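Lysozyme, putative (Bacillus anthracis, PDB 2WAG) probably hydrolyses the glycan strands of bacterial cell-wall peptidoglycan, as a family GH25 lysozyme thought to retain anomeric configuration through neighbouring-group catalysis. Local coordinates at residues A157-V168 against R178-N187. Sequence-based numbering, arbitrary orientation. Where two conformers were deposited one is given.
Sequences AYPQCDIWIRSV and RKWTFWQYTN. With SO4 (sulfate ion), chain F; SO4 (sulfate ion), chain D; SO4 (sulfate ion), chain C.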
loop_
_atom_site.group_PDB
_atom_site.type_symbol
_atom_site.label_atom_id
_atom_site.label_comp_id
_atom_site.label_asym_id
_atom_site.label_seq_id
_atom_site.Cartn_x
_atom_site.Cartn_y
_atom_site.Cartn_z
ATOM N N ALA A 157 -25.285 -6.573 3.661
ATOM C CA ALA A 157 -25.433 -6.148 5.042
ATOM C C ALA A 157 -25.334 -4.633 5.137
ATOM O O ALA A 157 -25.125 -3.941 4.143
ATOM C CB ALA A 157 -24.379 -6.841 5.914
ATOM N N TYR A 158 -25.504 -4.119 6.348
ATOM C CA TYR A 158 -25.369 -2.691 6.644
ATOM C C TYR A 158 -26.058 -1.771 5.636
ATOM O O TYR A 158 -25.472 -0.804 5.157
ATOM C CB TYR A 158 -23.894 -2.299 6.793
ATOM C CG TYR A 158 -23.201 -3.197 7.785
ATOM C CD1 TYR A 158 -23.364 -3.011 9.155
ATOM C CD2 TYR A 158 -22.438 -4.276 7.362
ATOM C CE1 TYR A 158 -22.754 -3.860 10.076
ATOM C CE2 TYR A 158 -21.815 -5.140 8.273
ATOM C CZ TYR A 158 -21.975 -4.914 9.640
ATOM O OH TYR A 158 -21.368 -5.740 10.572
ATOM N N PRO A 159 -27.350 -2.001 5.379
ATOM C CA PRO A 159 -28.058 -1.066 4.506
ATOM C C PRO A 159 -28.207 0.322 5.137
ATOM O O PRO A 159 -28.442 1.287 4.413
ATOM C CB PRO A 159 -29.432 -1.729 4.302
ATOM C CG PRO A 159 -29.597 -2.621 5.492
ATOM C CD PRO A 159 -28.208 -3.092 5.865
ATOM N N GLN A 160 -28.014 0.421 6.457
ATOM C CA GLN A 160 -28.137 1.687 7.170
ATOM C C GLN A 160 -26.895 2.563 7.051
ATOM O O GLN A 160 -26.872 3.660 7.597
ATOM C CB GLN A 160 -28.487 1.484 8.664
ATOM C CG GLN A 160 -27.416 0.889 9.579
ATOM C CD GLN A 160 -27.260 -0.637 9.513
ATOM O OE1 GLN A 160 -27.591 -1.282 8.517
ATOM N NE2 GLN A 160 -26.744 -1.227 10.600
ATOM N N CYS A 161 -25.866 2.100 6.352
ATOM C CA CYS A 161 -24.613 2.872 6.206
ATOM C C CYS A 161 -24.350 3.239 4.764
ATOM O O CYS A 161 -24.871 2.663 3.937
ATOM C CB CYS A 161 -23.392 2.068 6.704
ATOM S SG CYS A 161 -23.529 1.640 8.520
ATOM N N ASP A 162 -23.492 4.203 4.544
ATOM C CA ASP A 162 -22.938 4.421 3.195
ATOM C C ASP A 162 -21.572 3.734 3.099
ATOM O O ASP A 162 -20.900 3.543 4.120
ATOM C CB ASP A 162 -22.739 5.923 2.943
ATOM C CG ASP A 162 -24.040 6.639 2.575
ATOM O OD1 ASP A 162 -25.016 5.952 2.223
ATOM O OD2 ASP A 162 -24.044 7.878 2.593
ATOM N N ILE A 163 -21.189 3.351 1.887
ATOM C CA ILE A 163 -19.961 2.584 1.668
ATOM C C ILE A 163 -18.869 3.426 1.023
ATOM O O ILE A 163 -19.101 4.146 0.042
ATOM C CB ILE A 163 -20.220 1.330 0.791
ATOM C CG1 ILE A 163 -21.363 0.470 1.371
ATOM C CG2 ILE A 163 -18.917 0.525 0.605
ATOM C CD1 ILE A 163 -21.120 0.023 2.809
ATOM N N TRP A 164 -17.685 3.325 1.616
ATOM C CA TRP A 164 -16.483 3.926 1.069
ATOM C C TRP A 164 -15.571 2.748 0.707
ATOM O O TRP A 164 -15.113 2.023 1.596
ATOM C CB TRP A 164 -15.875 4.861 2.117
ATOM C CG TRP A 164 -14.553 5.505 1.794
ATOM C CD1 TRP A 164 -13.835 5.466 0.620
ATOM C CD2 TRP A 164 -13.793 6.284 2.712
ATOM N NE1 TRP A 164 -12.659 6.187 0.774
ATOM C CE2 TRP A 164 -12.605 6.682 2.056
ATOM C CE3 TRP A 164 -13.982 6.640 4.058
ATOM C CZ2 TRP A 164 -11.614 7.437 2.700
ATOM C CZ3 TRP A 164 -13.025 7.386 4.693
ATOM C CH2 TRP A 164 -11.837 7.769 4.025
ATOM N N ILE A 165 -15.353 2.505 -0.587
ATOM C CA ILE A 165 -14.633 1.303 -1.033
ATOM C C ILE A 165 -13.221 1.635 -1.509
ATOM O O ILE A 165 -13.011 2.622 -2.231
ATOM C CB ILE A 165 -15.435 0.574 -2.158
ATOM C CG1 ILE A 165 -14.803 -0.777 -2.514
ATOM C CG2 ILE A 165 -15.613 1.456 -3.406
ATOM C CD1 ILE A 165 -14.836 -1.830 -1.391
ATOM N N ARG A 166 -12.251 0.815 -1.112
ATOM C CA ARG A 166 -10.914 0.932 -1.686
ATOM C C ARG A 166 -10.863 0.177 -3.009
ATOM O O ARG A 166 -11.201 -1.005 -3.076
ATOM C CB ARG A 166 -9.852 0.364 -0.736
ATOM C CG ARG A 166 -8.432 0.676 -1.210
ATOM C CD ARG A 166 -7.343 0.003 -0.376
ATOM N NE ARG A 166 -7.149 -1.381 -0.805
ATOM C CZ ARG A 166 -6.395 -2.275 -0.166
ATOM N NH1 ARG A 166 -5.754 -1.955 0.958
ATOM N NH2 ARG A 166 -6.284 -3.501 -0.659
ATOM N N SER A 167 -10.418 0.870 -4.053
ATOM C CA SER A 167 -10.185 0.224 -5.341
ATOM C C SER A 167 -9.044 0.937 -6.068
ATOM O O SER A 167 -9.286 1.872 -6.846
ATOM C CB SER A 167 -11.465 0.233 -6.171
ATOM O OG SER A 167 -11.320 -0.533 -7.357
ATOM N N VAL A 168 -7.812 0.544 -5.752
ATOM C CA VAL A 168 -6.633 1.281 -6.237
ATOM C C VAL A 168 -6.035 0.731 -7.521
ATOM O O VAL A 168 -5.097 1.333 -8.051
ATOM C CB VAL A 168 -5.536 1.432 -5.145
ATOM C CG1 VAL A 168 -6.102 2.086 -3.892
ATOM C CG2 VAL A 168 -4.875 0.112 -4.799
ATOM N N ARG A 178 -24.192 -3.137 -4.916
ATOM C CA ARG A 178 -24.531 -1.900 -4.222
ATOM C C ARG A 178 -23.806 -0.716 -4.830
ATOM O O ARG A 178 -22.718 -0.848 -5.393
ATOM C CB ARG A 178 -24.148 -1.965 -2.743
ATOM C CG ARG A 178 -25.195 -2.562 -1.841
ATOM C CD ARG A 178 -24.780 -2.397 -0.387
ATOM N NE ARG A 178 -25.027 -1.042 0.110
ATOM C CZ ARG A 178 -24.989 -0.681 1.395
ATOM N NH1 ARG A 178 -24.679 -1.571 2.329
ATOM N NH2 ARG A 178 -25.255 0.580 1.746
ATOM N N LYS A 179 -24.399 0.454 -4.672
ATOM C CA LYS A 179 -23.746 1.698 -5.067
ATOM C C LYS A 179 -22.833 2.206 -3.951
ATOM O O LYS A 179 -23.194 2.167 -2.774
ATOM C CB LYS A 179 -24.788 2.772 -5.414
ATOM C CG LYS A 179 -25.618 2.393 -6.634
ATOM C CD LYS A 179 -26.466 3.549 -7.134
ATOM C CE LYS A 179 -27.553 3.056 -8.076
ATOM N NZ LYS A 179 -28.476 2.115 -7.370
ATOM N N TRP A 180 -21.640 2.660 -4.323
ATOM C CA TRP A 180 -20.703 3.246 -3.366
ATOM C C TRP A 180 -20.924 4.747 -3.240
ATOM O O TRP A 180 -21.469 5.407 -4.155
ATOM C CB TRP A 180 -19.240 2.926 -3.721
ATOM C CG TRP A 180 -18.842 3.320 -5.118
ATOM C CD1 TRP A 180 -18.909 2.545 -6.228
ATOM C CD2 TRP A 180 -18.367 4.608 -5.552
ATOM N NE1 TRP A 180 -18.480 3.258 -7.332
ATOM C CE2 TRP A 180 -18.148 4.527 -6.945
ATOM C CE3 TRP A 180 -18.094 5.817 -4.901
ATOM C CZ2 TRP A 180 -17.670 5.611 -7.694
ATOM C CZ3 TRP A 180 -17.616 6.894 -5.645
ATOM C CH2 TRP A 180 -17.411 6.782 -7.027
ATOM N N THR A 181 -20.482 5.301 -2.111
ATOM C CA THR A 181 -20.595 6.735 -1.845
ATOM C C THR A 181 -19.231 7.450 -1.956
ATOM O O THR A 181 -19.161 8.569 -2.448
ATOM C CB THR A 181 -21.227 6.984 -0.457
ATOM O OG1 THR A 181 -22.502 6.331 -0.394
ATOM C CG2 THR A 181 -21.370 8.480 -0.167
ATOM N N PHE A 182 -18.164 6.796 -1.495
ATOM C CA PHE A 182 -16.796 7.260 -1.713
ATOM C C PHE A 182 -15.969 6.125 -2.281
ATOM O O PHE A 182 -16.242 4.939 -2.027
ATOM C CB PHE A 182 -16.140 7.742 -0.407
ATOM C CG PHE A 182 -16.796 8.960 0.204
ATOM C CD1 PHE A 182 -16.340 10.252 -0.084
ATOM C CD2 PHE A 182 -17.852 8.813 1.111
ATOM C CE1 PHE A 182 -16.921 11.369 0.519
ATOM C CE2 PHE A 182 -18.464 9.921 1.683
ATOM C CZ PHE A 182 -18.002 11.200 1.401
ATOM N N TRP A 183 -14.937 6.503 -3.034
ATOM C CA TRP A 183 -14.019 5.539 -3.665
ATOM C C TRP A 183 -12.585 6.004 -3.415
ATOM O O TRP A 183 -12.218 7.107 -3.814
ATOM C CB TRP A 183 -14.318 5.498 -5.178
ATOM C CG TRP A 183 -13.266 4.883 -6.062
ATOM C CD1 TRP A 183 -12.358 3.911 -5.737
ATOM C CD2 TRP A 183 -13.048 5.195 -7.446
ATOM N NE1 TRP A 183 -11.552 3.633 -6.830
ATOM C CE2 TRP A 183 -11.971 4.396 -7.892
ATOM C CE3 TRP A 183 -13.679 6.060 -8.360
ATOM C CZ2 TRP A 183 -11.497 4.448 -9.208
ATOM C CZ3 TRP A 183 -13.206 6.106 -9.675
ATOM C CH2 TRP A 183 -12.123 5.303 -10.076
ATOM N N GLN A 184 -11.801 5.178 -2.722
ATOM C CA GLN A 184 -10.362 5.437 -2.549
ATOM C C GLN A 184 -9.644 4.860 -3.752
ATOM O O GLN A 184 -9.631 3.629 -3.959
ATOM C CB GLN A 184 -9.845 4.789 -1.270
ATOM C CG GLN A 184 -8.404 5.106 -0.951
ATOM C CD GLN A 184 -8.073 4.543 0.378
ATOM O OE1 GLN A 184 -7.727 3.383 0.475
ATOM N NE2 GLN A 184 -8.270 5.323 1.421
ATOM N N TYR A 185 -9.055 5.741 -4.563
ATOM C CA TYR A 185 -8.496 5.309 -5.848
ATOM C C TYR A 185 -6.974 5.213 -5.891
ATOM O O TYR A 185 -6.419 4.627 -6.832
ATOM C CB TYR A 185 -9.029 6.174 -6.990
ATOM C CG TYR A 185 -8.617 7.621 -6.957
ATOM C CD1 TYR A 185 -7.439 8.041 -7.587
ATOM C CD2 TYR A 185 -9.382 8.566 -6.300
ATOM C CE1 TYR A 185 -7.057 9.367 -7.582
ATOM C CE2 TYR A 185 -9.022 9.898 -6.285
ATOM C CZ TYR A 185 -7.862 10.300 -6.922
ATOM O OH TYR A 185 -7.541 11.649 -6.898
ATOM N N THR A 186 -6.279 5.742 -4.890
ATOM C CA THR A 186 -4.824 5.591 -4.856
ATOM C C THR A 186 -4.316 5.755 -3.442
ATOM O O THR A 186 -4.955 6.433 -2.625
ATOM C CB THR A 186 -4.111 6.612 -5.782
ATOM O OG1 THR A 186 -2.697 6.330 -5.788
ATOM C CG2 THR A 186 -4.328 8.041 -5.326
ATOM N N ASN A 187 -3.196 5.090 -3.162
ATOM C CA ASN A 187 -2.445 5.225 -1.909
ATOM C C ASN A 187 -1.292 6.199 -2.031
ATOM O O ASN A 187 -0.669 6.565 -1.035
ATOM C CB ASN A 187 -1.842 3.882 -1.485
ATOM C CG ASN A 187 -0.853 3.349 -2.494
ATOM O OD1 ASN A 187 -1.189 3.199 -3.680
ATOM N ND2 ASN A 187 0.379 3.047 -2.039
HETATM S S SO4 F . -7.315 -2.887 -4.399
HETATM O O1 SO4 F . -7.524 -3.845 -3.293
HETATM O O2 SO4 F . -8.337 -3.324 -5.310
HETATM O O3 SO4 F . -7.536 -1.599 -3.871
HETATM O O4 SO4 F . -5.989 -3.256 -4.803
HETATM S S SO4 D . -6.011 12.184 -10.107
HETATM O O1 SO4 D . -6.921 11.138 -10.593
HETATM O O2 SO4 D . -6.729 13.478 -10.202
HETATM O O3 SO4 D . -4.849 12.285 -11.009
HETATM O O4 SO4 D . -5.576 12.142 -8.694
HETATM S S SO4 C . 3.672 2.087 -4.220
HETATM O O1 SO4 C . 3.684 1.374 -5.487
HETATM O O2 SO4 C . 2.806 3.285 -4.289
HETATM O O3 SO4 C . 4.933 2.711 -3.830
HETATM O O4 SO4 C . 2.836 1.429 -3.193
HETATM O O HOH W 1 -25.538 3.670 0.648
HETATM O O HOH W 2 -22.947 3.643 -0.403
#
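Trp164 and Phe182 meet through different first torsions: Trp164 CG, anti to the backbone N (chi1 175°), carries the indole under Phe182 CB, whereas Phe182 CG, anti to its carbonyl carbon (chi1 -65°), sends the phenyl ring off with its edge toward the indole face. Phe182 CB sits 3.7 Å from the centroid of the five-membered ring, a CH-pi contact. The pair illustrates how neighbouring parallel strands, here 162-166 and 182-186 of the GH25 TIM-barrel-like fold, are joined by both backbone and side chains. Ile165 N donates to Phe182 O and Ile165 O accepts from Gln184 N, while Ile163 O receives both Thr181 N and Phe182 N. Gln184 CB lies 3.7 Å from Trp164 NE1; beyond it, Gln184 OE1 is hydrogen-bonded to Tyr144 OH and NE2 to Asp20 OD1. Ahead of strand 182-186, Ile163 CG1 lies over the centre of one face of the Arg178 guanidinium, which bonds to two carbonyls of the type I turn from Tyr158 to Cys161. Arg178 NH2 donates to Cys161 O in the guanidinium plane, whereas Arg178 NH1 reaches Tyr158 O from above the carbonyl plane, opposite Cys161 N. At the far end, Trp183 NE1 gives Ser167 O a nearly straight hydrogen bond of 2.9 Å (176° at the hydrogen), lying in the indole plane.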